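PDB 5N4B: dual function macrocyclase-peptidase POPB from Galerina marginata, which cleaves peptide bonds after proline and closes peptides into macrocycles in the biosynthesis of the amanitin toxins. Local coordinates for residues 87-99 with 110-122. The protein carries 1 engineered substitution. Numbering follows the deposited sequence.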
loop_
_atom_site.group_PDB
_atom_site.type_symbol
_atom_site.label_atom_id
_atom_site.label_comp_id
_atom_site.label_asym_id
_atom_site.label_seq_id
_atom_site.Cartn_x
_atom_site.Cartn_y
_atom_site.Cartn_z
ATOM N N ALA A 87 -7.447 12.184 11.159
ATOM C CA ALA A 87 -8.617 13.055 11.097
ATOM C C ALA A 87 -9.725 12.468 11.985
ATOM O O ALA A 87 -9.855 11.244 12.104
ATOM C CB ALA A 87 -9.147 13.175 9.673
ATOM N N PRO A 88 -10.545 13.305 12.622
ATOM C CA PRO A 88 -11.688 12.792 13.391
ATOM C C PRO A 88 -12.896 12.623 12.476
ATOM O O PRO A 88 -13.005 13.282 11.434
ATOM C CB PRO A 88 -11.902 13.907 14.430
ATOM C CG PRO A 88 -11.593 15.179 13.650
ATOM C CD PRO A 88 -10.446 14.780 12.732
ATOM N N THR A 89 -13.804 11.736 12.903
ATOM C CA THR A 89 -15.051 11.433 12.197
ATOM C C THR A 89 -16.206 11.700 13.153
ATOM O O THR A 89 -16.208 11.231 14.290
ATOM C CB THR A 89 -15.078 9.974 11.736
ATOM O OG1 THR A 89 -13.982 9.720 10.867
ATOM C CG2 THR A 89 -16.368 9.694 10.984
ATOM N N LEU A 90 -17.212 12.431 12.679
ATOM C CA LEU A 90 -18.402 12.716 13.482
ATOM C C LEU A 90 -19.431 11.637 13.183
ATOM O O LEU A 90 -19.847 11.478 12.028
ATOM C CB LEU A 90 -18.974 14.087 13.072
ATOM C CG LEU A 90 -20.330 14.435 13.698
ATOM C CD1 LEU A 90 -20.294 14.467 15.194
ATOM C CD2 LEU A 90 -20.836 15.791 13.123
ATOM N N LEU A 91 -19.770 10.848 14.205
ATOM C CA LEU A 91 -20.807 9.832 14.087
ATOM C C LEU A 91 -22.166 10.447 14.383
ATOM O O LEU A 91 -22.277 11.521 15.002
ATOM C CB LEU A 91 -20.518 8.630 14.998
ATOM C CG LEU A 91 -19.171 7.969 14.750
ATOM C CD1 LEU A 91 -19.114 6.655 15.583
ATOM C CD2 LEU A 91 -18.954 7.677 13.280
ATOM N N ASP A 92 -23.203 9.673 14.073
ATOM C CA ASP A 92 -24.580 10.102 14.317
ATOM C C ASP A 92 -24.945 10.143 15.782
ATOM O O ASP A 92 -26.054 10.605 16.094
ATOM C CB ASP A 92 -25.554 9.244 13.512
ATOM C CG ASP A 92 -25.580 9.584 12.050
ATOM O OD1 ASP A 92 -24.641 10.200 11.476
ATOM O OD2 ASP A 92 -26.640 9.261 11.449
ATOM N N ASP A 93 -24.099 9.669 16.703
ATOM C CA ASP A 93 -24.297 9.931 18.127
ATOM C C ASP A 93 -23.889 11.327 18.583
ATOM O O ASP A 93 -24.052 11.631 19.772
ATOM C CB ASP A 93 -23.615 8.848 18.984
ATOM C CG ASP A 93 -22.074 8.802 18.817
ATOM O OD1 ASP A 93 -21.505 9.640 18.078
ATOM O OD2 ASP A 93 -21.493 7.932 19.477
ATOM N N GLY A 94 -23.361 12.160 17.684
ATOM C CA GLY A 94 -22.906 13.486 17.985
ATOM C C GLY A 94 -21.476 13.554 18.444
ATOM O O GLY A 94 -20.980 14.666 18.682
ATOM N N HIS A 95 -20.801 12.412 18.603
ATOM C CA HIS A 95 -19.433 12.427 19.099
ATOM C C HIS A 95 -18.453 12.186 17.958
ATOM O O HIS A 95 -18.797 11.652 16.914
ATOM C CB HIS A 95 -19.284 11.368 20.205
ATOM C CG HIS A 95 -19.981 11.749 21.477
ATOM N ND1 HIS A 95 -19.309 12.191 22.589
ATOM C CD2 HIS A 95 -21.305 11.866 21.762
ATOM C CE1 HIS A 95 -20.187 12.488 23.543
ATOM N NE2 HIS A 95 -21.402 12.321 23.060
ATOM N N TRP A 96 -17.229 12.618 18.206
ATOM C CA TRP A 96 -16.144 12.551 17.254
ATOM C C TRP A 96 -15.150 11.477 17.673
ATOM O O TRP A 96 -14.803 11.352 18.856
ATOM C CB TRP A 96 -15.459 13.924 17.217
ATOM C CG TRP A 96 -16.267 15.035 16.703
ATOM C CD1 TRP A 96 -17.158 15.755 17.398
ATOM C CD2 TRP A 96 -16.235 15.568 15.398
ATOM N NE1 TRP A 96 -17.704 16.739 16.592
ATOM C CE2 TRP A 96 -17.135 16.633 15.355
ATOM C CE3 TRP A 96 -15.538 15.244 14.236
ATOM C CZ2 TRP A 96 -17.333 17.391 14.204
ATOM C CZ3 TRP A 96 -15.762 15.994 13.088
ATOM C CH2 TRP A 96 -16.631 17.057 13.096
ATOM N N TYR A 97 -14.667 10.728 16.696
ATOM C CA TYR A 97 -13.789 9.588 16.946
ATOM C C TYR A 97 -12.544 9.715 16.079
ATOM O O TYR A 97 -12.629 10.079 14.904
ATOM C CB TYR A 97 -14.520 8.294 16.600
ATOM C CG TYR A 97 -15.706 7.973 17.444
ATOM C CD1 TYR A 97 -16.895 8.725 17.350
ATOM C CD2 TYR A 97 -15.659 6.931 18.349
ATOM C CE1 TYR A 97 -18.011 8.403 18.138
ATOM C CE2 TYR A 97 -16.772 6.598 19.114
ATOM C CZ TYR A 97 -17.937 7.358 18.994
ATOM O OH TYR A 97 -19.042 7.015 19.763
ATOM N N TRP A 98 -11.387 9.384 16.633
ATOM C CA TRP A 98 -10.144 9.533 15.903
ATOM C C TRP A 98 -9.117 8.570 16.487
ATOM O O TRP A 98 -9.196 8.171 17.658
ATOM C CB TRP A 98 -9.607 10.987 15.978
ATOM C CG TRP A 98 -9.159 11.413 17.322
ATOM C CD1 TRP A 98 -7.867 11.407 17.796
ATOM C CD2 TRP A 98 -9.976 11.894 18.403
ATOM N NE1 TRP A 98 -7.846 11.835 19.114
ATOM C CE2 TRP A 98 -9.122 12.136 19.505
ATOM C CE3 TRP A 98 -11.333 12.119 18.553
ATOM C CZ2 TRP A 98 -9.590 12.645 20.718
ATOM C CZ3 TRP A 98 -11.789 12.622 19.764
ATOM C CH2 TRP A 98 -10.928 12.848 20.823
ATOM N N PHE A 99 -8.117 8.233 15.680
ATOM C CA PHE A 99 -7.002 7.405 16.153
ATOM C C PHE A 99 -5.887 8.275 16.708
ATOM O O PHE A 99 -5.594 9.358 16.209
ATOM C CB PHE A 99 -6.445 6.517 15.023
ATOM C CG PHE A 99 -7.347 5.392 14.668
ATOM C CD1 PHE A 99 -7.319 4.216 15.395
ATOM C CD2 PHE A 99 -8.211 5.515 13.602
ATOM C CE1 PHE A 99 -8.158 3.174 15.065
ATOM C CE2 PHE A 99 -9.027 4.455 13.256
ATOM C CZ PHE A 99 -8.993 3.288 14.000
ATOM N N LEU A 110 -8.305 4.004 19.077
ATOM C CA LEU A 110 -9.466 4.770 18.663
ATOM C C LEU A 110 -10.073 5.454 19.883
ATOM O O LEU A 110 -10.565 4.794 20.810
ATOM C CB LEU A 110 -10.476 3.868 17.964
ATOM C CG LEU A 110 -11.668 4.453 17.242
ATOM C CD1 LEU A 110 -11.228 5.579 16.273
ATOM C CD2 LEU A 110 -12.432 3.356 16.495
ATOM N N TYR A 111 -10.112 6.767 19.844
ATOM C CA TYR A 111 -10.649 7.641 20.881
ATOM C C TYR A 111 -12.008 8.187 20.486
ATOM O O TYR A 111 -12.306 8.344 19.302
ATOM C CB TYR A 111 -9.702 8.838 21.094
ATOM C CG TYR A 111 -8.620 8.587 22.137
ATOM C CD1 TYR A 111 -7.693 7.596 21.983
ATOM C CD2 TYR A 111 -8.559 9.317 23.271
ATOM C CE1 TYR A 111 -6.723 7.325 22.958
ATOM C CE2 TYR A 111 -7.579 9.075 24.234
ATOM C CZ TYR A 111 -6.687 8.057 24.061
ATOM O OH TYR A 111 -5.748 7.803 25.053
ATOM N N ARG A 112 -12.743 8.460 21.499
ATOM C CA ARG A 112 -14.131 9.198 21.360
ATOM C C ARG A 112 -14.214 10.442 22.227
ATOM O O ARG A 112 -13.779 10.501 23.360
ATOM C CB ARG A 112 -15.126 8.248 22.056
ATOM C CG ARG A 112 -16.585 8.745 22.152
ATOM C CD ARG A 112 -17.539 7.737 22.839
ATOM N NE ARG A 112 -18.928 8.262 22.906
ATOM C CZ ARG A 112 -19.420 9.058 23.877
ATOM N NH1 ARG A 112 -20.719 9.386 23.908
ATOM N NH2 ARG A 112 -18.623 9.522 24.817
ATOM N N SER A 113 -14.696 11.484 21.620
ATOM C CA SER A 113 -14.759 12.750 22.328
ATOM C C SER A 113 -15.617 12.628 23.582
ATOM O O SER A 113 -16.654 11.972 23.583
ATOM C CB SER A 113 -15.288 13.872 21.413
ATOM O OG SER A 113 -16.607 13.631 20.945
ATOM N N LYS A 114 -15.152 13.289 24.633
ATOM C CA LYS A 114 -15.921 13.366 25.869
ATOM C C LYS A 114 -17.231 14.097 25.648
ATOM O O LYS A 114 -18.264 13.707 26.204
ATOM C CB LYS A 114 -15.090 14.109 26.928
ATOM C CG LYS A 114 -13.825 13.352 27.370
ATOM C CD LYS A 114 -13.049 14.146 28.397
ATOM C CE LYS A 114 -11.738 13.523 28.759
ATOM N NZ LYS A 114 -11.958 12.389 29.645
ATOM N N GLU A 115 -17.201 15.170 24.857
ATOM C CA GLU A 115 -18.380 15.981 24.605
ATOM C C GLU A 115 -18.838 15.787 23.176
ATOM O O GLU A 115 -18.014 15.490 22.299
ATOM C CB GLU A 115 -18.050 17.466 24.760
ATOM C CG GLU A 115 -17.403 17.873 26.071
ATOM C CD GLU A 115 -18.342 17.764 27.243
ATOM O OE1 GLU A 115 -19.567 17.895 27.028
ATOM O OE2 GLU A 115 -17.853 17.570 28.379
ATOM N N PRO A 116 -20.149 16.005 22.872
ATOM C CA PRO A 116 -20.656 15.930 21.489
ATOM C C PRO A 116 -20.397 17.231 20.742
ATOM O O PRO A 116 -21.307 18.025 20.408
ATOM C CB PRO A 116 -22.151 15.656 21.701
ATOM C CG PRO A 116 -22.438 16.411 22.996
ATOM C CD PRO A 116 -21.241 16.171 23.857
ATOM N N ALA A 117 -19.133 17.541 20.572
ATOM C CA ALA A 117 -18.683 18.776 19.939
ATOM C C ALA A 117 -17.273 18.541 19.420
ATOM O O ALA A 117 -16.544 17.713 19.959
ATOM C CB ALA A 117 -18.644 19.917 20.969
ATOM N N LEU A 118 -16.894 19.274 18.380
ATOM C CA LEU A 118 -15.546 19.093 17.831
ATOM C C LEU A 118 -14.514 19.534 18.862
ATOM O O LEU A 118 -14.536 20.699 19.285
ATOM C CB LEU A 118 -15.393 19.875 16.545
ATOM C CG LEU A 118 -14.052 19.789 15.830
ATOM C CD1 LEU A 118 -13.761 18.442 15.307
ATOM C CD2 LEU A 118 -14.109 20.800 14.685
ATOM N N PRO A 119 -13.591 18.672 19.278
ATOM C CA PRO A 119 -12.613 19.088 20.283
ATOM C C PRO A 119 -11.691 20.201 19.817
ATOM O O PRO A 119 -11.426 20.375 18.624
ATOM C CB PRO A 119 -11.812 17.795 20.530
ATOM C CG PRO A 119 -12.693 16.766 20.209
ATOM C CD PRO A 119 -13.510 17.235 19.039
ATOM N N ASP A 120 -11.203 20.947 20.803
ATOM C CA ASP A 120 -10.015 21.785 20.689
ATOM C C ASP A 120 -8.837 20.873 20.985
ATOM O O ASP A 120 -8.490 20.624 22.143
ATOM C CB ASP A 120 -10.072 22.953 21.663
ATOM C CG ASP A 120 -8.815 23.780 21.641
ATOM O OD1 ASP A 120 -7.895 23.459 20.851
ATOM O OD2 ASP A 120 -8.763 24.778 22.411
ATOM N N PHE A 121 -8.229 20.337 19.924
ATOM C CA PHE A 121 -7.192 19.333 20.089
ATOM C C PHE A 121 -5.905 19.875 20.694
ATOM O O PHE A 121 -5.075 19.065 21.159
ATOM C CB PHE A 121 -6.936 18.570 18.784
ATOM C CG PHE A 121 -8.055 17.706 18.381
ATOM C CD1 PHE A 121 -8.224 16.453 18.928
ATOM C CD2 PHE A 121 -8.961 18.132 17.428
ATOM C CE1 PHE A 121 -9.237 15.658 18.539
ATOM C CE2 PHE A 121 -10.027 17.351 17.027
ATOM C CZ PHE A 121 -10.173 16.085 17.585
ATOM N N SER A 122 -5.756 21.198 20.765
ATOM C CA SER A 122 -4.609 21.767 21.475
ATOM C C SER A 122 -4.623 21.413 22.949
ATOM O O SER A 122 -3.579 21.519 23.602
ATOM C CB SER A 122 -4.530 23.298 21.299
ATOM O OG SER A 122 -5.533 24.009 22.029
HETATM O O HOH W 1 -22.101 16.864 17.396
#
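Trp98 lies flat between two partners from 110-122, and with His95 it is an example of a flat ring held between two partners from the facing strand and the loop after it. Torsion puts the indole there: its CG sits between the backbone N and the carbonyl carbon (chi1 68°), and the ring leans over the neighbouring strand. Tyr111 CB comes down on one face, 3.9 Å from the centroid of the six-membered ring of Trp98. Over the opposite face Phe121 presents its edge, CE1 lying 3.7 Å from Trp98 CE2, in a T-shaped pair with planes at 87°. Trp98 NE1 is hydrogen-bonded to Asp125 OD2, which follows the segment 110-122.

The His95 ring is likewise covered on both faces. In the conformer described here, one of two modelled, the guanidinium of Arg112 stacks on one face, the planes 19° apart, while Pro116 packs against the other. In the ring plane, ND1 donates to Ser113 O at 2.8 Å, fixing the imidazole's rotation. Arg112 reaches this stack on a chain extended from CG to NE, with CG laid over the Tyr97 ring on the way. Ser113 OG in turn accepts a nearly straight bond from Trp96 N (3.0 Å) and donates to Glu115 O, tying the loop to the strand end. Further along that loop, Leu118 CD1 stands over the six-membered ring of Trp96, 3.6 Å from its centroid.

Strands 96-101 and 109-113 are the inner pair of a four-stranded antiparallel propeller blade, flanked by 84-90 and 129-133. Phe99 and Leu110 pack toward strand 144-151 of one adjacent blade, whereas Trp96, Trp98 and Phe121 meet strands 416-423 and 443-448 of another.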